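PDB 4OGZ: putative alpha-galactosidase/melibiase from Bacteroides fragilis, which probably hydrolyses terminal, non-reducing alpha-D-galactose residues from alpha-D-galactosides, as a member of glycosyl hydrolase family 27. Local coordinates for residues A[17-22]-A[84-89]; A[129-134]-A[362-367]; A[391-396]-A[403-408]; A[438-443]-A[453-458]. One frame throughout, in Å; residues are numbered along the deposited sequence.

Contact 1. Residues A[17-22]-A[84-89]; sequences PPHVVG and DTQELL
H19 packs against Q86 where strand 20-23 joins, in parallel, the edge of the mixed sheet of the N-terminal Ig-like domain. The register is fixed by two backbone bonds: L89 N to H19 O at 2.8 Å, nearly straight at 171°, and V21 N to L89 O at 2.9 Å. Both flank V20, which pairs with L89; their side chains lie side by side and point the same way, with CB of V20 4.1 Å from CB of L89.

The H19 side chain makes the main contact with Q86 and E87. Its CB passes E87 O at 3.7 Å. CG is anti to the carbonyl carbon, beside the backbone N (chi1 -58°). The imidazole has P17 CA over the centre of one face and Q86 CD against the opposite face, offset toward the rim. At the tip CE1 comes within 3.4 Å of Q86 CG, and NE2 lies 4.0 Å from Q86 NE2. The Q86 amide is turned 41° from the ring plane, and its OE1 accepts a bond from E87 N, which limits its rotation.

Away from the V20 and L89 side chains, V21 and L88 cross at about a right angle, CG1 to CD1, beside F31 of strand 28-36, which both side chains also touch. The polar edge of the imidazole is bridged by water: one molecule in the ring plane lies 2.6 Å from H19 ND1 and donates to E87 O, also at 2.6 Å.

Contact 2. Residues A[129-134]-A[362-367]; sequences NGMRDL and NDVRQM
N129 and M131 meet V364 and M367 where two loops of the TIM barrel, the putative catalytic domain, come together: one follows helix 116-128 and leads to strand 138-140, the other follows strand 358-360. Residues 131 and 367 are selenomethionines.

The apolar part centres on selenium. SE of M131 lies 3.6 Å from CG1 of V364, the two side chains crossing obliquely, and 4.0 Å from CE of M367. The M367 chain bends at its last torsion (chi3 -67°), which brings that methyl toward N129; its CE is 3.2 Å from N129 ND2, and the two side chains cross at about a right angle.

Polar contact across the loops is slight. N129 ND2 makes a weak, bent bond to V364 O, with an angle of 126° at the hydrogen, and a water supplements it by accepting from ND2 and donating to V364 O.

Within each loop the polar groups are held more firmly. N129 OD1 accepts from M131 N in an Asx turn, which fixes the amide with ND2 directed across the gap. G130, with phi 106°, ends the helical path. In the partner loop, a type I turn from D363 to Q366 is braced by a second Asx turn, D363 OD1 accepting from R365 N above the carboxylate plane. R365 also grips the carboxylate side-on, NE to D363 OD1 and NH2 to D363 OD2, each at 2.8 Å.

Contact 3. Residues A[391-396]-A[403-408]; sequences QAERAI and VWVKPL
R394 lays its aliphatic chain over the indole of W404 in the hairpin that opens the C-terminal beta sandwich. Its CB stands 3.6 Å from the centroid of the six-membered ring and only 5° off the normal, a CH-pi contact. CG is anti to the backbone N (chi1 -173°), carrying it over the ring toward CE2; CD follows to 3.6 Å from W404 CZ2. The guanidinium is turned 57° from the indole plane, and its NH1 forms a salt bridge with E301. W404 NE1 is hydrogen-bonded to D402 OD2, while A392 O meets the indole edge in its plane.

E393 and V405 lie side by side on the other sheet face. V405 CG1, between its backbone N and carbonyl carbon, comes within 3.8 Å of A395 CB.

Backbone bonds run both ways between E393 and V405, and between I396 and V403, where I396 N reaches V403 O at a longer 3.3 Å. A395 and I396 both face V403, a classic beta bulge.

Strand 393-397 forms one edge of the six-stranded sheet, with 401-407 between it and 413-419; L350 and M353 of helix 341-353 pack against W404.

Contact 4. Residues A[438-443]-A[453-458]; sequences SLDRVY and EASTGW
L439 packs against G457 CA and CZ3 of W458, the L439 and W458 side chains crossing at a slant, and so links a bulged segment that leads into strand 442-444 with a turn of the C-terminal beta sandwich. The two branches divide the work: CD1 lies 3.9 Å from G457 CA, and CD2 approaches W458 CZ3 at 4.2 Å. L439 also packs on C472 of strand 467-472.

V442 adds to this apolar patch. CG1 is anti to its backbone N (chi1 175°) and meets CH2 of W458 at 3.8 Å, the side chains reaching tip to tip. CG of W458 lies between its backbone N and carbonyl carbon (chi1 72°). One indole face carries E453 CB, 3.3 Å above the plane and offset toward the rim; F470 meets W458 in an edge-to-face contact.

A type I turn from A454 to G457, closed by G457 N to A454 O at 3.0 Å, presents S455 to the other segment. G457 has a positive phi of 111°, where a beta carbon would collide with the carbonyl oxygen of T456, which accounts for glycine here.

No direct hydrogen bond crosses the contact; the polar link is a CA-H...O approach of S455 CA to L439 O at 3.5 Å, together with one water. That water accepts from L439 N at 2.8 Å, donates to D440 OD1 and reaches S455 O through a weak bond.

From the N terminus, contact 1 closes first: it brings strand 82-92 back to strand 20-23 after 61 residues, all of the Ig-like domain. Contact 2 then closes the longest span, 227 residues, bringing the loop that follows helix 116-128 to the loop after strand 358-360, the last strand of the barrel. Contacts 3 and 4 close short loops of six and nine residues in the C-terminal sandwich. All four run in series, so none nests in or crosses another. Contacts 3 and 4 reach the same antiparallel sheet, their centres about 17 Å apart. Contacts 1 and 2 belong to different domains, yet their nearest atoms are about 4 Å apart.

Contact 1. Residues A[17-22]-A[84-89]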
loop_
_atom_site.group_PDB
_atom_site.type_symbol
_atom_site.label_atom_id
_atom_site.label_comp_id
_atom_site.label_asym_id
_atom_site.label_seq_id
_atom_site.Cartn_x
_atom_site.Cartn_y
_atom_site.Cartn_z
ATOM N N PRO A 17 7.302 6.569 -9.719
ATOM C CA PRO A 17 7.679 6.206 -8.368
ATOM C C PRO A 17 7.213 4.780 -8.055
ATOM O O PRO A 17 6.266 4.301 -8.670
ATOM C CB PRO A 17 6.877 7.175 -7.499
ATOM C CG PRO A 17 6.519 8.318 -8.360
ATOM C CD PRO A 17 6.601 7.859 -9.785
ATOM N N PRO A 18 7.839 4.131 -7.075
ATOM C CA PRO A 18 8.839 4.675 -6.150
ATOM C C PRO A 18 10.240 4.819 -6.756
ATOM O O PRO A 18 10.673 3.960 -7.568
ATOM C CB PRO A 18 8.883 3.633 -5.042
ATOM C CG PRO A 18 8.454 2.354 -5.700
ATOM C CD PRO A 18 7.504 2.718 -6.788
ATOM N N HIS A 19 10.903 5.918 -6.387
ATOM C CA HIS A 19 12.297 6.205 -6.797
ATOM C C HIS A 19 13.304 5.810 -5.737
ATOM O O HIS A 19 14.523 6.052 -5.890
ATOM C CB HIS A 19 12.447 7.690 -7.138
ATOM C CG HIS A 19 11.526 8.143 -8.231
ATOM N ND1 HIS A 19 11.504 7.545 -9.465
ATOM C CD2 HIS A 19 10.627 9.154 -8.286
ATOM C CE1 HIS A 19 10.607 8.144 -10.227
ATOM N NE2 HIS A 19 10.034 9.106 -9.524
ATOM N N VAL A 20 12.808 5.210 -4.653
ATOM C CA VAL A 20 13.660 4.732 -3.580
ATOM C C VAL A 20 13.054 3.413 -3.084
ATOM O O VAL A 20 11.842 3.314 -2.888
ATOM C CB VAL A 20 13.811 5.797 -2.460
ATOM C CG1 VAL A 20 12.513 6.486 -2.159
ATOM C CG2 VAL A 20 14.339 5.206 -1.179
ATOM N N VAL A 21 13.906 2.406 -2.909
ATOM C CA VAL A 21 13.485 1.089 -2.492
ATOM C C VAL A 21 14.503 0.535 -1.513
ATOM O O VAL A 21 15.700 0.789 -1.642
ATOM C CB VAL A 21 13.318 0.136 -3.686
ATOM C CG1 VAL A 21 12.338 0.717 -4.658
ATOM C CG2 VAL A 21 14.641 -0.096 -4.383
ATOM N N GLY A 22 14.030 -0.165 -0.491
ATOM C CA GLY A 22 14.905 -0.757 0.497
ATOM C C GLY A 22 14.749 -2.266 0.507
ATOM O O GLY A 22 13.680 -2.804 0.153
ATOM N N ASP A 84 12.850 8.565 -21.164
ATOM C CA ASP A 84 12.810 9.179 -19.839
ATOM C C ASP A 84 13.959 8.634 -19.049
ATOM O O ASP A 84 14.301 7.456 -19.172
ATOM C CB ASP A 84 11.499 8.869 -19.093
ATOM C CG ASP A 84 11.357 9.665 -17.810
ATOM O OD1 ASP A 84 11.851 10.815 -17.793
ATOM O OD2 ASP A 84 10.772 9.156 -16.818
ATOM N N THR A 85 14.542 9.483 -18.221
ATOM C CA THR A 85 15.737 9.135 -17.455
ATOM C C THR A 85 15.433 9.509 -16.042
ATOM O O THR A 85 14.900 10.565 -15.800
ATOM C CB THR A 85 16.980 9.877 -17.966
ATOM O OG1 THR A 85 17.234 9.467 -19.300
ATOM C CG2 THR A 85 18.234 9.591 -17.088
ATOM N N GLN A 86 15.757 8.627 -15.110
ATOM C CA GLN A 86 15.335 8.808 -13.748
ATOM C C GLN A 86 16.226 8.042 -12.796
ATOM O O GLN A 86 16.774 7.024 -13.170
ATOM C CB GLN A 86 13.897 8.320 -13.615
ATOM C CG GLN A 86 13.292 8.552 -12.264
ATOM C CD GLN A 86 13.317 10.013 -11.877
ATOM O OE1 GLN A 86 14.263 10.485 -11.232
ATOM N NE2 GLN A 86 12.300 10.752 -12.321
ATOM N N GLU A 87 16.343 8.526 -11.561
ATOM C CA GLU A 87 17.180 7.868 -10.556
ATOM C C GLU A 87 16.372 6.821 -9.766
ATOM O O GLU A 87 15.201 7.014 -9.497
ATOM C CB GLU A 87 17.766 8.905 -9.604
ATOM C CG GLU A 87 18.496 8.345 -8.389
ATOM C CD GLU A 87 18.964 9.412 -7.406
ATOM O OE1 GLU A 87 19.050 10.608 -7.772
ATOM O OE2 GLU A 87 19.241 9.048 -6.248
ATOM N N LEU A 88 17.008 5.696 -9.459
ATOM C CA LEU A 88 16.508 4.744 -8.480
ATOM C C LEU A 88 17.538 4.627 -7.372
ATOM O O LEU A 88 18.693 4.221 -7.593
ATOM C CB LEU A 88 16.230 3.378 -9.101
ATOM C CG LEU A 88 15.681 2.330 -8.126
ATOM C CD1 LEU A 88 14.271 2.677 -7.669
ATOM C CD2 LEU A 88 15.711 0.951 -8.751
ATOM N N LEU A 89 17.121 5.026 -6.190
ATOM C CA LEU A 89 17.880 4.852 -4.997
ATOM C C LEU A 89 17.572 3.496 -4.356
ATOM O O LEU A 89 16.433 3.209 -3.999
ATOM C CB LEU A 89 17.544 6.009 -4.086
ATOM C CG LEU A 89 18.631 6.267 -3.048
ATOM C CD1 LEU A 89 18.579 7.706 -2.545
ATOM C CD2 LEU A 89 18.467 5.283 -1.908
HETATM O O HOH W 1 13.081 5.775 -10.492
#

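Contact 2. Residues A[129-134]-A[362-367]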
loop_
_atom_site.group_PDB
_atom_site.type_symbol
_atom_site.label_atom_id
_atom_site.label_comp_id
_atom_site.label_asym_id
_atom_site.label_seq_id
_atom_site.Cartn_x
_atom_site.Cartn_y
_atom_site.Cartn_z
ATOM N N ASN A 129 -3.450 -3.535 -16.971
ATOM C CA ASN A 129 -4.432 -2.468 -16.779
ATOM C C ASN A 129 -3.857 -1.157 -16.309
ATOM O O ASN A 129 -4.625 -0.245 -16.048
ATOM C CB ASN A 129 -5.562 -2.913 -15.824
ATOM C CG ASN A 129 -5.103 -3.081 -14.379
ATOM O OD1 ASN A 129 -4.029 -2.645 -13.982
ATOM N ND2 ASN A 129 -5.935 -3.735 -13.584
ATOM N N GLY A 130 -2.518 -1.062 -16.178
ATOM C CA GLY A 130 -1.927 0.151 -15.706
ATOM C C GLY A 130 -1.401 0.152 -14.287
ATOM O O GLY A 130 -0.490 0.933 -13.983
HETATM N N MSE A 131 -1.925 -0.716 -13.418
HETATM C CA MSE A 131 -1.591 -0.643 -11.972
HETATM C C MSE A 131 -0.140 -0.981 -11.716
HETATM O O MSE A 131 0.521 -0.295 -10.917
HETATM C CB MSE A 131 -2.503 -1.521 -11.102
HETATM C CG MSE A 131 -3.954 -1.004 -11.186
HETATM SE SE MSE A 131 -5.107 -2.216 -10.163
HETATM C CE MSE A 131 -4.218 -2.209 -8.405
ATOM N N ARG A 132 0.391 -2.011 -12.381
ATOM C CA ARG A 132 1.810 -2.335 -12.195
ATOM C C ARG A 132 2.696 -1.169 -12.579
ATOM O O ARG A 132 3.757 -0.918 -11.960
ATOM C CB ARG A 132 2.222 -3.573 -12.994
ATOM C CG ARG A 132 3.615 -4.078 -12.683
ATOM C CD ARG A 132 3.962 -5.370 -13.377
ATOM N NE ARG A 132 4.150 -5.183 -14.814
ATOM C CZ ARG A 132 4.941 -5.916 -15.586
ATOM N NH1 ARG A 132 5.646 -6.923 -15.094
ATOM N NH2 ARG A 132 5.004 -5.650 -16.863
ATOM N N ASP A 133 2.285 -0.437 -13.598
ATOM C CA ASP A 133 3.120 0.699 -14.048
ATOM C C ASP A 133 2.960 1.974 -13.223
ATOM O O ASP A 133 3.697 2.947 -13.434
ATOM C CB ASP A 133 2.880 0.927 -15.547
ATOM C CG ASP A 133 3.495 -0.173 -16.364
ATOM O OD1 ASP A 133 4.732 -0.316 -16.258
ATOM O OD2 ASP A 133 2.765 -0.934 -17.062
ATOM N N LEU A 134 2.050 1.933 -12.247
ATOM C CA LEU A 134 1.932 2.961 -11.219
ATOM C C LEU A 134 2.407 2.519 -9.862
ATOM O O LEU A 134 2.323 3.276 -8.874
ATOM C CB LEU A 134 0.469 3.431 -11.141
ATOM C CG LEU A 134 0.017 4.117 -12.424
ATOM C CD1 LEU A 134 -1.396 4.643 -12.256
ATOM C CD2 LEU A 134 0.923 5.276 -12.828
ATOM N N ASN A 362 -10.880 -4.186 -4.116
ATOM C CA ASN A 362 -11.839 -4.511 -5.166
ATOM C C ASN A 362 -11.318 -5.610 -6.062
ATOM O O ASN A 362 -10.179 -6.042 -5.924
ATOM C CB ASN A 362 -12.147 -3.262 -6.009
ATOM C CG ASN A 362 -10.897 -2.688 -6.693
ATOM O OD1 ASN A 362 -9.871 -2.464 -6.059
ATOM N ND2 ASN A 362 -11.003 -2.431 -7.994
ATOM N N ASP A 363 -12.148 -6.039 -6.994
ATOM C CA ASP A 363 -11.731 -6.975 -8.045
ATOM C C ASP A 363 -11.086 -6.212 -9.174
ATOM O O ASP A 363 -11.769 -5.682 -10.019
ATOM C CB ASP A 363 -12.934 -7.787 -8.578
ATOM C CG ASP A 363 -12.520 -8.927 -9.520
ATOM O OD1 ASP A 363 -11.328 -9.088 -9.837
ATOM O OD2 ASP A 363 -13.409 -9.722 -9.916
ATOM N N VAL A 364 -9.754 -6.178 -9.191
ATOM C CA VAL A 364 -9.022 -5.438 -10.203
ATOM C C VAL A 364 -9.057 -6.111 -11.600
ATOM O O VAL A 364 -8.628 -5.512 -12.569
ATOM C CB VAL A 364 -7.539 -5.147 -9.760
ATOM C CG1 VAL A 364 -7.511 -4.338 -8.485
ATOM C CG2 VAL A 364 -6.741 -6.416 -9.553
ATOM N N ARG A 365 -9.591 -7.324 -11.715
ATOM C CA ARG A 365 -9.747 -7.954 -13.038
ATOM C C ARG A 365 -10.762 -7.227 -13.916
ATOM O O ARG A 365 -10.761 -7.376 -15.109
ATOM C CB ARG A 365 -10.128 -9.421 -12.899
ATOM C CG ARG A 365 -9.061 -10.273 -12.218
ATOM C CD ARG A 365 -9.566 -11.647 -11.813
ATOM N NE ARG A 365 -10.853 -11.566 -11.146
ATOM C CZ ARG A 365 -11.616 -12.610 -10.861
ATOM N NH1 ARG A 365 -11.229 -13.844 -11.159
ATOM N NH2 ARG A 365 -12.778 -12.421 -10.259
ATOM N N GLN A 366 -11.631 -6.436 -13.321
ATOM C CA GLN A 366 -12.634 -5.733 -14.087
ATOM C C GLN A 366 -13.062 -4.507 -13.339
ATOM O O GLN A 366 -13.573 -4.606 -12.224
ATOM C CB GLN A 366 -13.826 -6.648 -14.303
ATOM C CG GLN A 366 -15.140 -5.958 -14.660
ATOM C CD GLN A 366 -16.145 -6.936 -15.243
ATOM O OE1 GLN A 366 -16.747 -7.705 -14.500
ATOM N NE2 GLN A 366 -16.306 -6.941 -16.574
HETATM N N MSE A 367 -12.823 -3.347 -13.931
HETATM C CA MSE A 367 -13.067 -2.073 -13.272
HETATM C C MSE A 367 -13.768 -1.123 -14.172
HETATM O O MSE A 367 -13.513 -1.084 -15.367
HETATM C CB MSE A 367 -11.685 -1.506 -12.906
HETATM C CG MSE A 367 -11.259 -2.050 -11.563
HETATM SE SE MSE A 367 -9.562 -1.255 -10.981
HETATM C CE MSE A 367 -8.422 -2.048 -12.370
HETATM O O HOH W 2 -8.451 -4.707 -15.199
#

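Contact 3. Residues A[391-396]-A[403-408]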
loop_
_atom_site.group_PDB
_atom_site.type_symbol
_atom_site.label_atom_id
_atom_site.label_comp_id
_atom_site.label_asym_id
_atom_site.label_seq_id
_atom_site.Cartn_x
_atom_site.Cartn_y
_atom_site.Cartn_z
ATOM N N GLN A 391 3.505 11.351 6.902
ATOM C CA GLN A 391 2.037 11.248 6.941
ATOM C C GLN A 391 1.485 12.642 7.140
ATOM O O GLN A 391 1.936 13.372 8.037
ATOM C CB GLN A 391 1.598 10.323 8.071
ATOM C CG GLN A 391 0.101 10.266 8.357
ATOM C CD GLN A 391 -0.244 9.115 9.288
ATOM O OE1 GLN A 391 0.230 7.981 9.098
ATOM N NE2 GLN A 391 -1.026 9.398 10.317
ATOM N N ALA A 392 0.514 13.010 6.313
ATOM C CA ALA A 392 -0.045 14.324 6.372
ATOM C C ALA A 392 -0.600 14.654 7.744
ATOM O O ALA A 392 -1.195 13.831 8.424
ATOM C CB ALA A 392 -1.128 14.481 5.328
ATOM N N GLU A 393 -0.414 15.902 8.135
ATOM C CA GLU A 393 -0.965 16.412 9.351
ATOM C C GLU A 393 -2.389 16.846 9.055
ATOM O O GLU A 393 -2.625 17.428 8.014
ATOM C CB GLU A 393 -0.137 17.604 9.784
ATOM C CG GLU A 393 -0.572 18.223 11.073
ATOM C CD GLU A 393 0.268 19.436 11.440
ATOM O OE1 GLU A 393 0.143 20.472 10.772
ATOM O OE2 GLU A 393 1.056 19.357 12.400
ATOM N N ARG A 394 -3.338 16.549 9.939
ATOM C CA ARG A 394 -4.622 17.203 9.829
ATOM C C ARG A 394 -4.474 18.521 10.560
ATOM O O ARG A 394 -4.702 18.603 11.767
ATOM C CB ARG A 394 -5.742 16.359 10.384
ATOM C CG ARG A 394 -7.094 16.951 10.116
ATOM C CD ARG A 394 -8.199 16.042 10.637
ATOM N NE ARG A 394 -8.095 15.839 12.073
ATOM C CZ ARG A 394 -8.851 14.999 12.775
ATOM N NH1 ARG A 394 -9.791 14.274 12.192
ATOM N NH2 ARG A 394 -8.689 14.917 14.087
ATOM N N ALA A 395 -4.110 19.558 9.788
ATOM C CA ALA A 395 -3.830 20.880 10.304
ATOM C C ALA A 395 -5.005 21.558 10.976
ATOM O O ALA A 395 -4.812 22.280 11.945
ATOM C CB ALA A 395 -3.367 21.751 9.180
ATOM N N ILE A 396 -6.200 21.374 10.401
ATOM C CA ILE A 396 -7.407 21.985 10.835
ATOM C C ILE A 396 -8.531 20.947 10.743
ATOM O O ILE A 396 -8.764 20.406 9.667
ATOM C CB ILE A 396 -7.826 23.156 9.948
ATOM C CG1 ILE A 396 -6.726 24.223 9.940
ATOM C CG2 ILE A 396 -9.125 23.759 10.448
ATOM C CD1 ILE A 396 -7.043 25.413 9.083
ATOM N N VAL A 403 -8.585 20.387 6.736
ATOM C CA VAL A 403 -7.499 20.735 5.886
ATOM C C VAL A 403 -6.309 19.888 6.333
ATOM O O VAL A 403 -5.945 19.917 7.494
ATOM C CB VAL A 403 -7.192 22.231 5.963
ATOM C CG1 VAL A 403 -5.973 22.545 5.118
ATOM C CG2 VAL A 403 -8.398 23.046 5.494
ATOM N N TRP A 404 -5.750 19.101 5.405
ATOM C CA TRP A 404 -4.627 18.217 5.669
ATOM C C TRP A 404 -3.419 18.721 4.891
ATOM O O TRP A 404 -3.584 19.247 3.801
ATOM C CB TRP A 404 -4.910 16.793 5.257
ATOM C CG TRP A 404 -5.981 16.042 6.025
ATOM C CD1 TRP A 404 -7.323 16.225 5.949
ATOM C CD2 TRP A 404 -5.781 14.924 6.917
ATOM N NE1 TRP A 404 -7.973 15.315 6.766
ATOM C CE2 TRP A 404 -7.046 14.524 7.384
ATOM C CE3 TRP A 404 -4.645 14.264 7.407
ATOM C CZ2 TRP A 404 -7.218 13.442 8.280
ATOM C CZ3 TRP A 404 -4.803 13.219 8.298
ATOM C CH2 TRP A 404 -6.094 12.798 8.713
ATOM N N VAL A 405 -2.219 18.575 5.470
ATOM C CA VAL A 405 -0.975 19.067 4.831
ATOM C C VAL A 405 0.225 18.072 4.904
ATOM O O VAL A 405 0.568 17.494 5.935
ATOM C CB VAL A 405 -0.592 20.449 5.371
ATOM C CG1 VAL A 405 -0.647 20.465 6.878
ATOM C CG2 VAL A 405 0.788 20.884 4.851
ATOM N N LYS A 406 0.781 17.833 3.735
ATOM C CA LYS A 406 1.854 16.871 3.540
ATOM C C LYS A 406 3.043 17.586 2.885
ATOM O O LYS A 406 2.996 17.976 1.719
ATOM C CB LYS A 406 1.361 15.709 2.661
ATOM C CG LYS A 406 2.287 14.497 2.670
ATOM C CD LYS A 406 1.935 13.522 1.566
ATOM C CE LYS A 406 2.464 12.114 1.802
ATOM N NZ LYS A 406 3.915 12.026 2.057
ATOM N N PRO A 407 4.104 17.826 3.649
ATOM C CA PRO A 407 5.279 18.402 2.973
ATOM C C PRO A 407 5.913 17.410 2.006
ATOM O O PRO A 407 6.057 16.258 2.361
ATOM C CB PRO A 407 6.254 18.722 4.114
ATOM C CG PRO A 407 5.483 18.534 5.389
ATOM C CD PRO A 407 4.293 17.643 5.091
ATOM N N LEU A 408 6.345 17.882 0.824
ATOM C CA LEU A 408 6.903 17.005 -0.229
ATOM C C LEU A 408 8.391 17.269 -0.402
ATOM O O LEU A 408 8.926 18.284 0.083
ATOM C CB LEU A 408 6.154 17.173 -1.559
ATOM C CG LEU A 408 4.619 16.957 -1.489
ATOM C CD1 LEU A 408 3.906 17.250 -2.803
ATOM C CD2 LEU A 408 4.223 15.543 -1.063
#

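Contact 4. Residues A[438-443]-A[453-458]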
loop_
_atom_site.group_PDB
_atom_site.type_symbol
_atom_site.label_atom_id
_atom_site.label_comp_id
_atom_site.label_asym_id
_atom_site.label_seq_id
_atom_site.Cartn_x
_atom_site.Cartn_y
_atom_site.Cartn_z
ATOM N N SER A 438 2.787 28.386 0.615
ATOM C CA SER A 438 2.870 29.362 -0.456
ATOM C C SER A 438 1.836 29.017 -1.490
ATOM O O SER A 438 1.682 27.835 -1.848
ATOM C CB SER A 438 4.225 29.309 -1.131
ATOM O OG SER A 438 4.212 30.168 -2.264
ATOM N N LEU A 439 1.180 30.036 -2.026
ATOM C CA LEU A 439 0.162 29.817 -3.042
ATOM C C LEU A 439 0.506 30.503 -4.365
ATOM O O LEU A 439 -0.380 30.843 -5.135
ATOM C CB LEU A 439 -1.194 30.302 -2.516
ATOM C CG LEU A 439 -1.687 29.569 -1.263
ATOM C CD1 LEU A 439 -2.923 30.255 -0.671
ATOM C CD2 LEU A 439 -1.977 28.089 -1.554
ATOM N N ASP A 440 1.781 30.725 -4.647
ATOM C CA ASP A 440 2.118 31.360 -5.912
ATOM C C ASP A 440 1.886 30.432 -7.111
ATOM O O ASP A 440 1.519 30.894 -8.173
ATOM C CB ASP A 440 3.555 31.865 -5.877
ATOM C CG ASP A 440 3.760 32.943 -4.815
ATOM O OD1 ASP A 440 2.816 33.700 -4.493
ATOM O OD2 ASP A 440 4.878 33.023 -4.292
ATOM N N ARG A 441 2.078 29.130 -6.918
ATOM C CA ARG A 441 1.883 28.159 -7.940
ATOM C C ARG A 441 1.126 26.973 -7.359
ATOM O O ARG A 441 1.610 26.302 -6.443
ATOM C CB ARG A 441 3.234 27.709 -8.477
ATOM C CG ARG A 441 3.112 26.913 -9.755
ATOM C CD ARG A 441 4.469 26.457 -10.248
ATOM N NE ARG A 441 4.394 25.967 -11.626
ATOM C CZ ARG A 441 4.036 24.736 -11.991
ATOM N NH1 ARG A 441 3.707 23.817 -11.086
ATOM N NH2 ARG A 441 4.007 24.425 -13.279
ATOM N N VAL A 442 -0.065 26.712 -7.892
ATOM C CA VAL A 442 -0.953 25.735 -7.294
ATOM C C VAL A 442 -1.448 24.801 -8.374
ATOM O O VAL A 442 -1.945 25.246 -9.403
ATOM C CB VAL A 442 -2.134 26.412 -6.572
ATOM C CG1 VAL A 442 -3.123 25.366 -6.046
ATOM C CG2 VAL A 442 -1.610 27.287 -5.437
ATOM N N TYR A 443 -1.251 23.504 -8.156
ATOM C CA TYR A 443 -1.615 22.488 -9.119
ATOM C C TYR A 443 -2.756 21.641 -8.546
ATOM O O TYR A 443 -2.670 21.140 -7.428
ATOM C CB TYR A 443 -0.383 21.647 -9.431
ATOM C CG TYR A 443 -0.627 20.514 -10.387
ATOM C CD1 TYR A 443 -0.710 20.742 -11.758
ATOM C CD2 TYR A 443 -0.772 19.207 -9.917
ATOM C CE1 TYR A 443 -0.945 19.706 -12.640
ATOM C CE2 TYR A 443 -0.993 18.163 -10.795
ATOM C CZ TYR A 443 -1.090 18.421 -12.154
ATOM O OH TYR A 443 -1.320 17.379 -13.015
ATOM N N GLU A 453 -6.445 30.717 -9.503
ATOM C CA GLU A 453 -6.947 31.577 -8.424
ATOM C C GLU A 453 -5.859 32.525 -7.881
ATOM O O GLU A 453 -4.667 32.340 -8.146
ATOM C CB GLU A 453 -7.503 30.712 -7.281
ATOM C CG GLU A 453 -8.522 29.625 -7.682
ATOM C CD GLU A 453 -9.957 30.122 -7.798
ATOM O OE1 GLU A 453 -10.234 31.305 -7.546
ATOM O OE2 GLU A 453 -10.830 29.307 -8.149
ATOM N N ALA A 454 -6.270 33.530 -7.125
ATOM C CA ALA A 454 -5.330 34.500 -6.577
ATOM C C ALA A 454 -4.206 33.861 -5.747
ATOM O O ALA A 454 -4.410 32.898 -4.989
ATOM C CB ALA A 454 -6.063 35.517 -5.722
ATOM N N SER A 455 -3.024 34.449 -5.860
ATOM C CA SER A 455 -1.875 34.050 -5.050
ATOM C C SER A 455 -2.032 34.427 -3.568
ATOM O O SER A 455 -1.294 33.927 -2.725
ATOM C CB SER A 455 -0.627 34.688 -5.619
ATOM O OG SER A 455 -0.784 36.093 -5.662
ATOM N N THR A 456 -2.996 35.295 -3.264
ATOM C CA THR A 456 -3.347 35.629 -1.885
ATOM C C THR A 456 -4.463 34.707 -1.318
ATOM O O THR A 456 -4.920 34.887 -0.196
ATOM C CB THR A 456 -3.787 37.104 -1.792
ATOM O OG1 THR A 456 -4.798 37.356 -2.777
ATOM C CG2 THR A 456 -2.604 38.043 -2.046
ATOM N N GLY A 457 -4.932 33.751 -2.115
ATOM C CA GLY A 457 -5.834 32.718 -1.630
ATOM C C GLY A 457 -7.228 32.866 -2.191
ATOM O O GLY A 457 -7.531 33.837 -2.862
ATOM N N TRP A 458 -8.064 31.869 -1.953
ATOM C CA TRP A 458 -9.405 31.829 -2.532
ATOM C C TRP A 458 -10.277 30.899 -1.700
ATOM O O TRP A 458 -9.786 30.258 -0.777
ATOM C CB TRP A 458 -9.354 31.383 -4.017
ATOM C CG TRP A 458 -9.022 29.922 -4.214
ATOM C CD1 TRP A 458 -9.903 28.917 -4.493
ATOM C CD2 TRP A 458 -7.732 29.304 -4.117
ATOM N NE1 TRP A 458 -9.246 27.733 -4.594
ATOM C CE2 TRP A 458 -7.911 27.940 -4.354
ATOM C CE3 TRP A 458 -6.439 29.778 -3.862
ATOM C CZ2 TRP A 458 -6.856 27.031 -4.346
ATOM C CZ3 TRP A 458 -5.389 28.872 -3.847
ATOM C CH2 TRP A 458 -5.610 27.510 -4.093
HETATM O O HOH W 3 1.681 32.797 -1.657
#